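Local coordinates for adenosine monophosphate-protein transferase (Sulfolobus tokodaii, PDB 2EKM) that is of unproven function but probably acts on adenosine or adenylate substrates, as a trimeric member of the adenosine-specific kinase family, at residues D6-E11 with Q126-I131; R56-D61 with Q73-I78; H82-Y87 with V107-A112. All coordinates share one frame; numbering follows the deposited sequence.

Contact 1: residues D6-E11 with Q126-I131; sequences DVIRVE and QGRGVI
D6 and R128 lie 9.5 Å apart, CA to CA, on the two outer strands of a three-stranded antiparallel sheet, which run parallel to each other because strand 117-123 separates them. Such a gap is too wide for backbone pairing, and long side chains span it instead. R128 NH1 donates to D6 OD2 over 3.1 Å in a nearly straight salt-bridging hydrogen bond (165° at the hydrogen). The oxygen is approached on its anti side and lies near the guanidinium plane. A water closes a second path, donating to D6 OD2 and accepting from R128 NH2 at 2.8 Å. I8 adds an apolar neighbour: its CD1 reaches the guanidinium edge, 3.9 Å from R128 NH2. A bend at chi3 (70°) turns the guanidinium so that it serves several partners: NE makes its strongest polar contact with I78 O, and NH1 also forms a salt bridge with E123. A methionine here would probably leave the carboxylates of D6 and E123 without their shared cation and the I78 carbonyl without this donor. Beneath the pair, R128 rests on V121 of the middle strand; alongside, I8 packs on K77, so the end of helix 65-78 borders the same sheet face.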
ATOM      1  N   ASP A   6     -18.176  -4.330  -6.684  1.00 27.09           N
ATOM      2  CA  ASP A   6     -19.085  -3.221  -6.411  1.00 27.82           C
ATOM      3  C   ASP A   6     -18.330  -1.901  -6.463  1.00 27.18           C
ATOM      4  O   ASP A   6     -17.150  -1.836  -6.114  1.00 25.67           O
ATOM      5  CB  ASP A   6     -19.718  -3.382  -5.027  1.00 30.87           C
ATOM      6  CG  ASP A   6     -20.706  -4.530  -4.967  1.00 35.49           C
ATOM      7  OD1 ASP A   6     -21.140  -5.005  -6.035  1.00 37.87           O
ATOM      8  OD2 ASP A   6     -21.059  -4.953  -3.848  1.00 39.74           O
ATOM      9  N   VAL A   7     -19.014  -0.855  -6.912  1.00 25.05           N
ATOM     10  CA  VAL A   7     -18.427   0.477  -6.997  1.00 23.55           C
ATOM     11  C   VAL A   7     -19.117   1.324  -5.937  1.00 23.01           C
ATOM     12  O   VAL A   7     -20.289   1.660  -6.075  1.00 24.79           O
ATOM     13  CB  VAL A   7     -18.664   1.111  -8.383  1.00 23.54           C
ATOM     14  CG1 VAL A   7     -18.005   2.486  -8.449  1.00 21.70           C
ATOM     15  CG2 VAL A   7     -18.116   0.192  -9.473  1.00 22.81           C
ATOM     16  N   ILE A   8     -18.383   1.663  -4.884  1.00 22.04           N
ATOM     17  CA  ILE A   8     -18.927   2.443  -3.777  1.00 22.60           C
ATOM     18  C   ILE A   8     -18.623   3.939  -3.853  1.00 22.03           C
ATOM     19  O   ILE A   8     -17.460   4.340  -3.923  1.00 20.17           O
ATOM     20  CB  ILE A   8     -18.386   1.908  -2.422  1.00 24.34           C
ATOM     21  CG1 ILE A   8     -18.703   0.416  -2.287  1.00 25.49           C
ATOM     22  CG2 ILE A   8     -18.983   2.698  -1.262  1.00 23.99           C
ATOM     23  CD1 ILE A   8     -20.179   0.088  -2.366  1.00 25.64           C
ATOM     24  N   ARG A   9     -19.673   4.754  -3.830  1.00 21.22           N
ATOM     25  CA  ARG A   9     -19.532   6.205  -3.864  1.00 22.17           C
ATOM     26  C   ARG A   9     -19.256   6.717  -2.455  1.00 22.43           C
ATOM     27  O   ARG A   9     -20.042   6.479  -1.539  1.00 23.33           O
ATOM     28  CB  ARG A   9     -20.809   6.860  -4.402  1.00 23.47           C
ATOM     29  CG  ARG A   9     -20.863   8.382  -4.217  1.00 25.22           C
ATOM     30  CD  ARG A   9     -19.704   9.096  -4.909  1.00 24.83           C
ATOM     31  NE  ARG A   9     -19.743   8.923  -6.361  1.00 27.26           N
ATOM     32  CZ  ARG A   9     -18.754   9.259  -7.185  1.00 26.22           C
ATOM     33  NH1 ARG A   9     -17.639   9.793  -6.703  1.00 24.84           N
ATOM     34  NH2 ARG A   9     -18.874   9.047  -8.488  1.00 25.90           N
ATOM     35  N   VAL A  10     -18.139   7.416  -2.288  1.00 20.94           N
ATOM     36  CA  VAL A  10     -17.760   7.961  -0.989  1.00 21.43           C
ATOM     37  C   VAL A  10     -18.153   9.432  -0.891  1.00 21.85           C
ATOM     38  O   VAL A  10     -17.713  10.250  -1.697  1.00 22.04           O
ATOM     39  CB  VAL A  10     -16.233   7.830  -0.759  1.00 20.27           C
ATOM     40  CG1 VAL A  10     -15.829   8.549   0.527  1.00 18.75           C
ATOM     41  CG2 VAL A  10     -15.844   6.354  -0.687  1.00 17.83           C
ATOM     42  N   GLU A  11     -18.986   9.770   0.090  1.00 22.20           N
ATOM     43  CA  GLU A  11     -19.407  11.157   0.252  1.00 23.21           C
ATOM     44  C   GLU A  11     -18.307  11.981   0.912  1.00 22.82           C
ATOM     45  O   GLU A  11     -17.800  11.625   1.973  1.00 24.53           O
ATOM     46  CB  GLU A  11     -20.692  11.253   1.089  1.00 22.61           C
ATOM     47  CG  GLU A  11     -20.992  12.676   1.587  1.00 23.58           C
ATOM     48  CD  GLU A  11     -22.307  12.791   2.347  1.00 25.84           C
ATOM     49  OE1 GLU A  11     -22.691  11.830   3.047  1.00 26.40           O
ATOM     50  OE2 GLU A  11     -22.952  13.856   2.258  1.00 25.64           O
ATOM     51  N   GLN A 126     -16.719 -15.482   1.479  1.00 22.97           N
ATOM     52  CA  GLN A 126     -16.349 -15.060   2.829  1.00 21.49           C
ATOM     53  C   GLN A 126     -16.782 -13.642   3.189  1.00 20.68           C
ATOM     54  O   GLN A 126     -17.305 -13.408   4.281  1.00 21.42           O
ATOM     55  CB  GLN A 126     -14.833 -15.183   3.029  1.00 22.14           C
ATOM     56  CG  GLN A 126     -14.351 -14.746   4.410  1.00 20.78           C
ATOM     57  CD  GLN A 126     -12.843 -14.813   4.556  1.00 23.53           C
ATOM     58  OE1 GLN A 126     -12.234 -15.862   4.350  1.00 21.65           O
ATOM     59  NE2 GLN A 126     -12.231 -13.689   4.919  1.00 22.47           N
ATOM     60  N   GLY A 127     -16.553 -12.696   2.283  1.00 20.52           N
ATOM     61  CA  GLY A 127     -16.923 -11.321   2.562  1.00 18.12           C
ATOM     62  C   GLY A 127     -16.508 -10.316   1.504  1.00 18.54           C
ATOM     63  O   GLY A 127     -16.567 -10.595   0.304  1.00 17.60           O
ATOM     64  N   ARG A 128     -16.079  -9.139   1.953  1.00 19.15           N
ATOM     65  CA  ARG A 128     -15.681  -8.074   1.039  1.00 17.49           C
ATOM     66  C   ARG A 128     -14.241  -7.605   1.239  1.00 17.85           C
ATOM     67  O   ARG A 128     -13.724  -7.592   2.360  1.00 16.85           O
ATOM     68  CB  ARG A 128     -16.642  -6.888   1.193  1.00 17.43           C
ATOM     69  CG  ARG A 128     -18.104  -7.235   0.868  1.00 18.40           C
ATOM     70  CD  ARG A 128     -19.081  -6.250   1.514  1.00 18.71           C
ATOM     71  NE  ARG A 128     -19.057  -4.917   0.912  1.00 19.15           N
ATOM     72  CZ  ARG A 128     -19.619  -4.608  -0.255  1.00 20.58           C
ATOM     73  NH1 ARG A 128     -20.253  -5.537  -0.958  1.00 20.51           N
ATOM     74  NH2 ARG A 128     -19.565  -3.362  -0.712  1.00 20.23           N
ATOM     75  N   GLY A 129     -13.602  -7.225   0.134  1.00 16.89           N
ATOM     76  CA  GLY A 129     -12.232  -6.744   0.182  1.00 16.62           C
ATOM     77  C   GLY A 129     -12.054  -5.576  -0.771  1.00 17.06           C
ATOM     78  O   GLY A 129     -12.650  -5.559  -1.847  1.00 16.81           O
ATOM     79  N   VAL A 130     -11.244  -4.596  -0.378  1.00 17.25           N
ATOM     80  CA  VAL A 130     -11.002  -3.419  -1.214  1.00 16.04           C
ATOM     81  C   VAL A 130      -9.925  -3.732  -2.253  1.00 16.44           C
ATOM     82  O   VAL A 130      -8.827  -4.150  -1.902  1.00 14.85           O
ATOM     83  CB  VAL A 130     -10.538  -2.216  -0.359  1.00 15.76           C
ATOM     84  CG1 VAL A 130     -10.186  -1.035  -1.260  1.00 16.15           C
ATOM     85  CG2 VAL A 130     -11.637  -1.823   0.631  1.00 17.66           C
ATOM     86  N   ILE A 131     -10.236  -3.540  -3.532  1.00 16.28           N
ATOM     87  CA  ILE A 131      -9.247  -3.826  -4.565  1.00 17.26           C
ATOM     88  C   ILE A 131      -8.663  -2.565  -5.193  1.00 17.49           C
ATOM     89  O   ILE A 131      -7.740  -2.640  -6.003  1.00 19.35           O
ATOM     90  CB  ILE A 131      -9.834  -4.720  -5.683  1.00 17.90           C
ATOM     91  CG1 ILE A 131     -10.964  -3.993  -6.410  1.00 18.26           C
ATOM     92  CG2 ILE A 131     -10.330  -6.029  -5.088  1.00 16.61           C
ATOM     93  CD1 ILE A 131     -11.426  -4.710  -7.669  1.00 17.01           C
TER
HETATM   94  O   HOH W   1     -21.747  -3.002  -2.415  1.00 30.99           O

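Contact 2: residues R56-D61 with Q73-I78; sequences RLIRWD and QTALKI
I58 is the one residue of 56-61 that touches 73-78, and the two carbons of its longer branch, CG1 and CD1, divide the work. CD1 lies 3.9 Å from A75 CB, while CG1 lies 3.9 Å from L76 CD2, so a single branch of the isoleucine touches two successive helical residues. The torsions account for this: CG1 stands beside the backbone N, anti to the carbonyl carbon (chi1 -63°), and chi2 of -68° bends CD1 on toward the alanine. The small methyl of A75 allows strand and helix to come close, with 7.4 Å between the CA atoms of I58 and A75. L76 starts off to the flank, but its CD2 swings in to cover the outer side of I58; here the contact passes from buried to exposed.

In the next shell, A48 and C50 of strand 44-50 touch both I58 and A75, giving the pair a common floor. The second subunit adds P139 against I58 and a strand that pairs in parallel with L57 and I58, carrying the sheet across the interface. The helix is held on its far side by K77 NZ, which bonds to R9 O. Strand 57-62, helix 65-78 and strand 83-89 together form a beta-alpha-beta crossover that passes over the intervening strand 44-50, and I58 with A75 illustrates the helix-on-sheet packing typical of that unit.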
ATOM      1  N   ARG A  56     -17.908  -8.012  15.097  1.00 21.67           N
ATOM      2  CA  ARG A  56     -17.850  -7.375  13.783  1.00 21.90           C
ATOM      3  C   ARG A  56     -18.510  -5.997  13.786  1.00 21.60           C
ATOM      4  O   ARG A  56     -19.303  -5.672  12.900  1.00 22.41           O
ATOM      5  CB  ARG A  56     -18.539  -8.275  12.753  1.00 22.25           C
ATOM      6  CG  ARG A  56     -17.871  -9.638  12.589  1.00 22.80           C
ATOM      7  CD  ARG A  56     -18.821 -10.659  11.975  1.00 22.97           C
ATOM      8  NE  ARG A  56     -19.366 -10.217  10.693  1.00 21.42           N
ATOM      9  CZ  ARG A  56     -20.193 -10.944   9.952  1.00 23.92           C
ATOM     10  NH1 ARG A  56     -20.569 -12.149  10.369  1.00 22.88           N
ATOM     11  NH2 ARG A  56     -20.642 -10.476   8.792  1.00 21.38           N
ATOM     12  N   LEU A  57     -18.165  -5.187  14.779  1.00 21.28           N
ATOM     13  CA  LEU A  57     -18.736  -3.855  14.915  1.00 20.99           C
ATOM     14  C   LEU A  57     -17.851  -2.741  14.369  1.00 22.39           C
ATOM     15  O   LEU A  57     -16.621  -2.815  14.442  1.00 21.62           O
ATOM     16  CB  LEU A  57     -19.019  -3.563  16.391  1.00 19.27           C
ATOM     17  CG  LEU A  57     -20.032  -4.463  17.098  1.00 19.80           C
ATOM     18  CD1 LEU A  57     -20.050  -4.159  18.598  1.00 20.00           C
ATOM     19  CD2 LEU A  57     -21.403  -4.240  16.483  1.00 19.46           C
ATOM     20  N   ILE A  58     -18.485  -1.711  13.816  1.00 21.52           N
ATOM     21  CA  ILE A  58     -17.745  -0.559  13.319  1.00 22.54           C
ATOM     22  C   ILE A  58     -17.292   0.141  14.598  1.00 22.10           C
ATOM     23  O   ILE A  58     -18.124   0.608  15.376  1.00 21.79           O
ATOM     24  CB  ILE A  58     -18.646   0.429  12.536  1.00 22.66           C
ATOM     25  CG1 ILE A  58     -19.218  -0.236  11.279  1.00 24.17           C
ATOM     26  CG2 ILE A  58     -17.851   1.679  12.182  1.00 22.43           C
ATOM     27  CD1 ILE A  58     -18.197  -0.562  10.219  1.00 26.29           C
ATOM     28  N   ARG A  59     -15.983   0.194  14.824  1.00 20.74           N
ATOM     29  CA  ARG A  59     -15.444   0.843  16.012  1.00 21.04           C
ATOM     30  C   ARG A  59     -15.108   2.279  15.635  1.00 21.49           C
ATOM     31  O   ARG A  59     -14.595   2.535  14.546  1.00 21.38           O
ATOM     32  CB  ARG A  59     -14.202   0.098  16.493  1.00 19.92           C
ATOM     33  CG  ARG A  59     -14.454  -1.379  16.745  1.00 21.40           C
ATOM     34  CD  ARG A  59     -15.558  -1.586  17.770  1.00 20.18           C
ATOM     35  NE  ARG A  59     -15.725  -2.997  18.108  1.00 20.51           N
ATOM     36  CZ  ARG A  59     -16.037  -3.440  19.322  1.00 22.02           C
ATOM     37  NH1 ARG A  59     -16.219  -2.582  20.319  1.00 20.60           N
ATOM     38  NH2 ARG A  59     -16.152  -4.742  19.545  1.00 22.75           N
ATOM     39  N   TRP A  60     -15.380   3.221  16.532  1.00 21.54           N
ATOM     40  CA  TRP A  60     -15.143   4.614  16.191  1.00 20.42           C
ATOM     41  C   TRP A  60     -14.763   5.542  17.329  1.00 21.66           C
ATOM     42  O   TRP A  60     -14.955   5.233  18.506  1.00 22.16           O
ATOM     43  CB  TRP A  60     -16.395   5.176  15.521  1.00 19.99           C
ATOM     44  CG  TRP A  60     -17.625   4.991  16.375  1.00 20.26           C
ATOM     45  CD1 TRP A  60     -18.461   3.910  16.390  1.00 21.88           C
ATOM     46  CD2 TRP A  60     -18.108   5.884  17.388  1.00 19.76           C
ATOM     47  NE1 TRP A  60     -19.436   4.073  17.350  1.00 19.63           N
ATOM     48  CE2 TRP A  60     -19.243   5.277  17.976  1.00 21.04           C
ATOM     49  CE3 TRP A  60     -17.692   7.137  17.856  1.00 20.77           C
ATOM     50  CZ2 TRP A  60     -19.969   5.882  19.009  1.00 19.48           C
ATOM     51  CZ3 TRP A  60     -18.416   7.742  18.888  1.00 20.85           C
ATOM     52  CH2 TRP A  60     -19.542   7.110  19.449  1.00 20.70           C
ATOM     53  N   ASP A  61     -14.232   6.699  16.944  1.00 21.13           N
ATOM     54  CA  ASP A  61     -13.846   7.749  17.878  1.00 22.40           C
ATOM     55  C   ASP A  61     -13.547   8.998  17.057  1.00 21.50           C
ATOM     56  O   ASP A  61     -13.588   8.963  15.826  1.00 21.16           O
ATOM     57  CB  ASP A  61     -12.611   7.361  18.691  1.00 23.74           C
ATOM     58  CG  ASP A  61     -12.570   8.054  20.050  1.00 25.55           C
ATOM     59  OD1 ASP A  61     -13.003   9.221  20.142  1.00 23.02           O
ATOM     60  OD2 ASP A  61     -12.098   7.434  21.026  1.00 25.99           O
ATOM     61  N   GLN A  73     -20.630   5.824   8.144  1.00 19.33           N
ATOM     62  CA  GLN A  73     -21.386   5.566   6.924  1.00 21.25           C
ATOM     63  C   GLN A  73     -20.509   4.995   5.814  1.00 19.64           C
ATOM     64  O   GLN A  73     -20.830   3.964   5.227  1.00 20.76           O
ATOM     65  CB  GLN A  73     -22.065   6.858   6.461  1.00 22.18           C
ATOM     66  CG  GLN A  73     -23.087   7.375   7.461  1.00 26.55           C
ATOM     67  CD  GLN A  73     -23.394   8.851   7.301  1.00 29.44           C
ATOM     68  OE1 GLN A  73     -24.137   9.424   8.093  1.00 34.02           O
ATOM     69  NE2 GLN A  73     -22.820   9.475   6.278  1.00 31.08           N
ATOM     70  N   THR A  74     -19.399   5.666   5.534  1.00 18.82           N
ATOM     71  CA  THR A  74     -18.486   5.209   4.499  1.00 18.89           C
ATOM     72  C   THR A  74     -17.941   3.814   4.811  1.00 17.74           C
ATOM     73  O   THR A  74     -17.832   2.975   3.920  1.00 15.82           O
ATOM     74  CB  THR A  74     -17.331   6.221   4.313  1.00 19.20           C
ATOM     75  OG1 THR A  74     -17.873   7.454   3.816  1.00 16.93           O
ATOM     76  CG2 THR A  74     -16.292   5.697   3.325  1.00 16.24           C
ATOM     77  N   ALA A  75     -17.616   3.560   6.077  1.00 17.75           N
ATOM     78  CA  ALA A  75     -17.099   2.252   6.481  1.00 17.76           C
ATOM     79  C   ALA A  75     -18.140   1.158   6.242  1.00 18.92           C
ATOM     80  O   ALA A  75     -17.806   0.043   5.837  1.00 19.57           O
ATOM     81  CB  ALA A  75     -16.703   2.280   7.955  1.00 17.17           C
ATOM     82  N   LEU A  76     -19.403   1.477   6.503  1.00 18.22           N
ATOM     83  CA  LEU A  76     -20.485   0.519   6.300  1.00 19.37           C
ATOM     84  C   LEU A  76     -20.709   0.247   4.815  1.00 18.23           C
ATOM     85  O   LEU A  76     -20.963  -0.887   4.413  1.00 16.67           O
ATOM     86  CB  LEU A  76     -21.784   1.049   6.911  1.00 20.48           C
ATOM     87  CG  LEU A  76     -22.006   0.885   8.415  1.00 23.01           C
ATOM     88  CD1 LEU A  76     -23.213   1.710   8.831  1.00 23.81           C
ATOM     89  CD2 LEU A  76     -22.223  -0.591   8.754  1.00 23.43           C
ATOM     90  N   LYS A  77     -20.628   1.295   4.004  1.00 18.59           N
ATOM     91  CA  LYS A  77     -20.833   1.163   2.565  1.00 19.31           C
ATOM     92  C   LYS A  77     -19.742   0.317   1.912  1.00 19.20           C
ATOM     93  O   LYS A  77     -20.013  -0.463   1.003  1.00 21.50           O
ATOM     94  CB  LYS A  77     -20.902   2.550   1.931  1.00 20.86           C
ATOM     95  CG  LYS A  77     -22.114   3.344   2.401  1.00 21.97           C
ATOM     96  CD  LYS A  77     -21.991   4.833   2.111  1.00 21.98           C
ATOM     97  CE  LYS A  77     -21.914   5.123   0.627  1.00 22.72           C
ATOM     98  NZ  LYS A  77     -21.977   6.591   0.373  1.00 23.71           N
ATOM     99  N   ILE A  78     -18.507   0.476   2.367  1.00 18.02           N
ATOM    100  CA  ILE A  78     -17.420  -0.322   1.824  1.00 16.56           C
ATOM    101  C   ILE A  78     -17.651  -1.737   2.353  1.00 17.24           C
ATOM    102  O   ILE A  78     -17.546  -2.714   1.611  1.00 18.26           O
ATOM    103  CB  ILE A  78     -16.054   0.210   2.287  1.00 16.28           C
ATOM    104  CG1 ILE A  78     -15.812   1.598   1.682  1.00 16.30           C
ATOM    105  CG2 ILE A  78     -14.944  -0.765   1.884  1.00 14.14           C
ATOM    106  CD1 ILE A  78     -14.518   2.269   2.151  1.00 15.95           C
TER

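Contact 3: residues H82-Y87 with V107-A112; sequences HTFVIY and VRIFAA
Apolar packing across this contact begins with F84, whose ring carbon CZ comes within 4.5 Å of I109 CG1. The CB of the phenylalanine does not itself aim at 107-112; the far end of the ring makes the approach. CG occupies the crowded position between the backbone N and the carbonyl carbon (chi1 72°), which carries the ring out toward 107-112, across the line of strand 16-22. Helix 93-101 covers this region, with I100 against F84 and both L97 and K101 against I109.

A second kind of contact joins the ring to the backbone: F84 CE2 lies 3.9 Å from R108 O, approaching obliquely. The two strands are parallel, with 8.9 Å between the CA atoms of F84 and I109, because strand 16-22 runs antiparallel between them. Strand 83-89, helix 93-101 and strand 108-113 therefore make a beta-alpha-beta crossover over one intervening strand. Strand 108-113 is irregular against that middle strand, with two classic beta bulges: V107 and R108 both face Q22, and F110 and A111 both face I20.

Polar and flat groups meet within 107-112 itself. CE1 of F110 lies 3.4 Å above the plane of the R108 guanidinium, over its centre, while R108 NH2 sits in the plane of the F110 ring at its edge. That guanidinium is also tied to the middle strand, R108 NH2 bonding to Q22 OE1. At the subunit boundary, F110 O accepts from Q22 NE2 of the third subunit, and I109 packs on V107 of that same neighbour.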
ATOM      1  N   HIS A  82     -11.605  -5.026   8.394  1.00 18.09           N
ATOM      2  CA  HIS A  82     -10.344  -4.339   8.683  1.00 19.48           C
ATOM      3  C   HIS A  82     -10.070  -3.027   7.938  1.00 20.03           C
ATOM      4  O   HIS A  82      -8.942  -2.520   7.931  1.00 16.09           O
ATOM      5  CB  HIS A  82      -9.162  -5.307   8.516  1.00 19.38           C
ATOM      6  CG  HIS A  82      -8.907  -6.148   9.730  1.00 21.34           C
ATOM      7  ND1 HIS A  82      -9.576  -5.954  10.921  1.00 22.93           N
ATOM      8  CD2 HIS A  82      -8.027  -7.152   9.954  1.00 20.47           C
ATOM      9  CE1 HIS A  82      -9.118  -6.802  11.825  1.00 21.08           C
ATOM     10  NE2 HIS A  82      -8.176  -7.540  11.263  1.00 21.36           N
ATOM     11  N   THR A  83     -11.108  -2.475   7.327  1.00 18.75           N
ATOM     12  CA  THR A  83     -10.991  -1.207   6.619  1.00 18.52           C
ATOM     13  C   THR A  83     -11.154  -0.083   7.642  1.00 17.85           C
ATOM     14  O   THR A  83     -11.974  -0.187   8.556  1.00 17.03           O
ATOM     15  CB  THR A  83     -12.113  -1.042   5.560  1.00 17.18           C
ATOM     16  OG1 THR A  83     -12.039  -2.107   4.606  1.00 16.67           O
ATOM     17  CG2 THR A  83     -11.969   0.289   4.831  1.00 19.22           C
ATOM     18  N   PHE A  84     -10.356   0.972   7.516  1.00 17.99           N
ATOM     19  CA  PHE A  84     -10.506   2.103   8.413  1.00 17.52           C
ATOM     20  C   PHE A  84     -10.770   3.332   7.552  1.00 19.42           C
ATOM     21  O   PHE A  84     -10.290   3.425   6.417  1.00 19.24           O
ATOM     22  CB  PHE A  84      -9.280   2.279   9.335  1.00 17.54           C
ATOM     23  CG  PHE A  84      -8.032   2.780   8.650  1.00 18.03           C
ATOM     24  CD1 PHE A  84      -7.877   4.130   8.351  1.00 18.00           C
ATOM     25  CD2 PHE A  84      -6.982   1.913   8.373  1.00 16.74           C
ATOM     26  CE1 PHE A  84      -6.690   4.610   7.789  1.00 15.35           C
ATOM     27  CE2 PHE A  84      -5.792   2.381   7.814  1.00 16.71           C
ATOM     28  CZ  PHE A  84      -5.648   3.735   7.523  1.00 16.13           C
ATOM     29  N   VAL A  85     -11.571   4.248   8.082  1.00 17.14           N
ATOM     30  CA  VAL A  85     -11.932   5.465   7.374  1.00 17.93           C
ATOM     31  C   VAL A  85     -11.748   6.659   8.294  1.00 18.46           C
ATOM     32  O   VAL A  85     -12.189   6.639   9.445  1.00 19.06           O
ATOM     33  CB  VAL A  85     -13.413   5.431   6.909  1.00 17.41           C
ATOM     34  CG1 VAL A  85     -13.788   6.758   6.247  1.00 17.76           C
ATOM     35  CG2 VAL A  85     -13.627   4.282   5.935  1.00 13.99           C
ATOM     36  N   ILE A  86     -11.087   7.691   7.780  1.00 18.02           N
ATOM     37  CA  ILE A  86     -10.850   8.911   8.539  1.00 17.71           C
ATOM     38  C   ILE A  86     -11.345  10.123   7.756  1.00 19.97           C
ATOM     39  O   ILE A  86     -11.077  10.257   6.562  1.00 19.65           O
ATOM     40  CB  ILE A  86      -9.342   9.139   8.821  1.00 17.54           C
ATOM     41  CG1 ILE A  86      -8.771   8.001   9.669  1.00 16.33           C
ATOM     42  CG2 ILE A  86      -9.154  10.464   9.546  1.00 15.75           C
ATOM     43  CD1 ILE A  86      -7.256   8.087   9.851  1.00 15.64           C
ATOM     44  N   TYR A  87     -12.081  10.993   8.438  1.00 19.06           N
ATOM     45  CA  TYR A  87     -12.574  12.227   7.844  1.00 18.22           C
ATOM     46  C   TYR A  87     -11.937  13.337   8.662  1.00 17.44           C
ATOM     47  O   TYR A  87     -11.915  13.264   9.891  1.00 14.78           O
ATOM     48  CB  TYR A  87     -14.099  12.316   7.947  1.00 17.29           C
ATOM     49  CG  TYR A  87     -14.833  11.636   6.817  1.00 17.71           C
ATOM     50  CD1 TYR A  87     -15.115  12.318   5.635  1.00 18.06           C
ATOM     51  CD2 TYR A  87     -15.237  10.307   6.921  1.00 17.25           C
ATOM     52  CE1 TYR A  87     -15.781  11.693   4.585  1.00 17.14           C
ATOM     53  CE2 TYR A  87     -15.902   9.671   5.877  1.00 16.18           C
ATOM     54  CZ  TYR A  87     -16.171  10.371   4.713  1.00 17.67           C
ATOM     55  OH  TYR A  87     -16.821   9.748   3.674  1.00 17.20           O
ATOM     56  N   VAL A 107      -1.824  -1.332   7.865  1.00 17.12           N
ATOM     57  CA  VAL A 107      -1.195  -2.185   6.865  1.00 16.56           C
ATOM     58  C   VAL A 107      -0.890  -1.382   5.599  1.00 17.21           C
ATOM     59  O   VAL A 107       0.183  -1.515   4.998  1.00 15.53           O
ATOM     60  CB  VAL A 107      -2.113  -3.373   6.505  1.00 17.59           C
ATOM     61  CG1 VAL A 107      -1.473  -4.225   5.415  1.00 22.10           C
ATOM     62  CG2 VAL A 107      -2.367  -4.216   7.741  1.00 18.16           C
ATOM     63  N   ARG A 108      -1.838  -0.543   5.206  1.00 16.00           N
ATOM     64  CA  ARG A 108      -1.682   0.288   4.020  1.00 17.91           C
ATOM     65  C   ARG A 108      -2.818   1.290   3.926  1.00 18.14           C
ATOM     66  O   ARG A 108      -3.810   1.186   4.655  1.00 16.24           O
ATOM     67  CB  ARG A 108      -1.675  -0.574   2.760  1.00 19.85           C
ATOM     68  CG  ARG A 108      -2.906  -1.450   2.616  1.00 22.98           C
ATOM     69  CD  ARG A 108      -2.928  -2.118   1.260  1.00 25.96           C
ATOM     70  NE  ARG A 108      -3.891  -3.207   1.230  1.00 24.93           N
ATOM     71  CZ  ARG A 108      -4.265  -3.842   0.128  1.00 25.68           C
ATOM     72  NH1 ARG A 108      -3.757  -3.492  -1.046  1.00 24.61           N
ATOM     73  NH2 ARG A 108      -5.143  -4.832   0.206  1.00 25.34           N
ATOM     74  N   ILE A 109      -2.667   2.251   3.020  1.00 15.77           N
ATOM     75  CA  ILE A 109      -3.670   3.282   2.808  1.00 15.22           C
ATOM     76  C   ILE A 109      -4.131   3.217   1.352  1.00 17.37           C
ATOM     77  O   ILE A 109      -3.304   3.114   0.445  1.00 17.33           O
ATOM     78  CB  ILE A 109      -3.077   4.673   3.107  1.00 17.07           C
ATOM     79  CG1 ILE A 109      -2.471   4.668   4.515  1.00 17.89           C
ATOM     80  CG2 ILE A 109      -4.155   5.750   2.981  1.00 12.91           C
ATOM     81  CD1 ILE A 109      -1.735   5.948   4.874  1.00 23.29           C
ATOM     82  N   PHE A 110      -5.447   3.270   1.139  1.00 15.41           N
ATOM     83  CA  PHE A 110      -6.019   3.197  -0.202  1.00 17.65           C
ATOM     84  C   PHE A 110      -6.193   4.562  -0.875  1.00 19.47           C
ATOM     85  O   PHE A 110      -6.054   4.678  -2.096  1.00 18.47           O
ATOM     86  CB  PHE A 110      -7.381   2.484  -0.162  1.00 18.82           C
ATOM     87  CG  PHE A 110      -7.312   1.042   0.298  1.00 18.59           C
ATOM     88  CD1 PHE A 110      -6.558   0.106  -0.401  1.00 19.47           C
ATOM     89  CD2 PHE A 110      -8.027   0.621   1.416  1.00 17.71           C
ATOM     90  CE1 PHE A 110      -6.516  -1.240   0.007  1.00 18.81           C
ATOM     91  CE2 PHE A 110      -7.994  -0.712   1.832  1.00 16.93           C
ATOM     92  CZ  PHE A 110      -7.237  -1.645   1.126  1.00 18.12           C
ATOM     93  N   ALA A 111      -6.497   5.589  -0.089  1.00 16.23           N
ATOM     94  CA  ALA A 111      -6.697   6.911  -0.656  1.00 17.75           C
ATOM     95  C   ALA A 111      -6.701   8.022   0.385  1.00 17.26           C
ATOM     96  O   ALA A 111      -7.014   7.801   1.551  1.00 16.82           O
ATOM     97  CB  ALA A 111      -8.015   6.941  -1.440  1.00 17.69           C
ATOM     98  N   ALA A 112      -6.343   9.216  -0.070  1.00 18.17           N
ATOM     99  CA  ALA A 112      -6.325  10.430   0.744  1.00 18.50           C
ATOM    100  C   ALA A 112      -6.725  11.482  -0.286  1.00 19.56           C
ATOM    101  O   ALA A 112      -5.934  11.811  -1.173  1.00 20.25           O
ATOM    102  CB  ALA A 112      -4.925  10.700   1.272  1.00 16.62           C
TER

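The three contacts stand at the corners of a roughly equilateral triangle, each pair of centres about 12 Å apart. Along the chain, contact 1 joins the early and late strands and so brackets the others, while contact 2 closes before contact 3 opens. Contact 1 belongs to the three-stranded sheet; contact 2 lies at one edge of the five-stranded one, and contact 3 runs from its central strand to the other edge. Helix 65-78 links them, and Y87 marks a meeting point: its OH lies 2.7 Å from E11 O and 2.5 Å from T74 OG1. V130 also approaches F110, with CB to CZ at 3.7 Å. Both sheets are thus knitted into one unit, and all three contacts lie beside the second subunit.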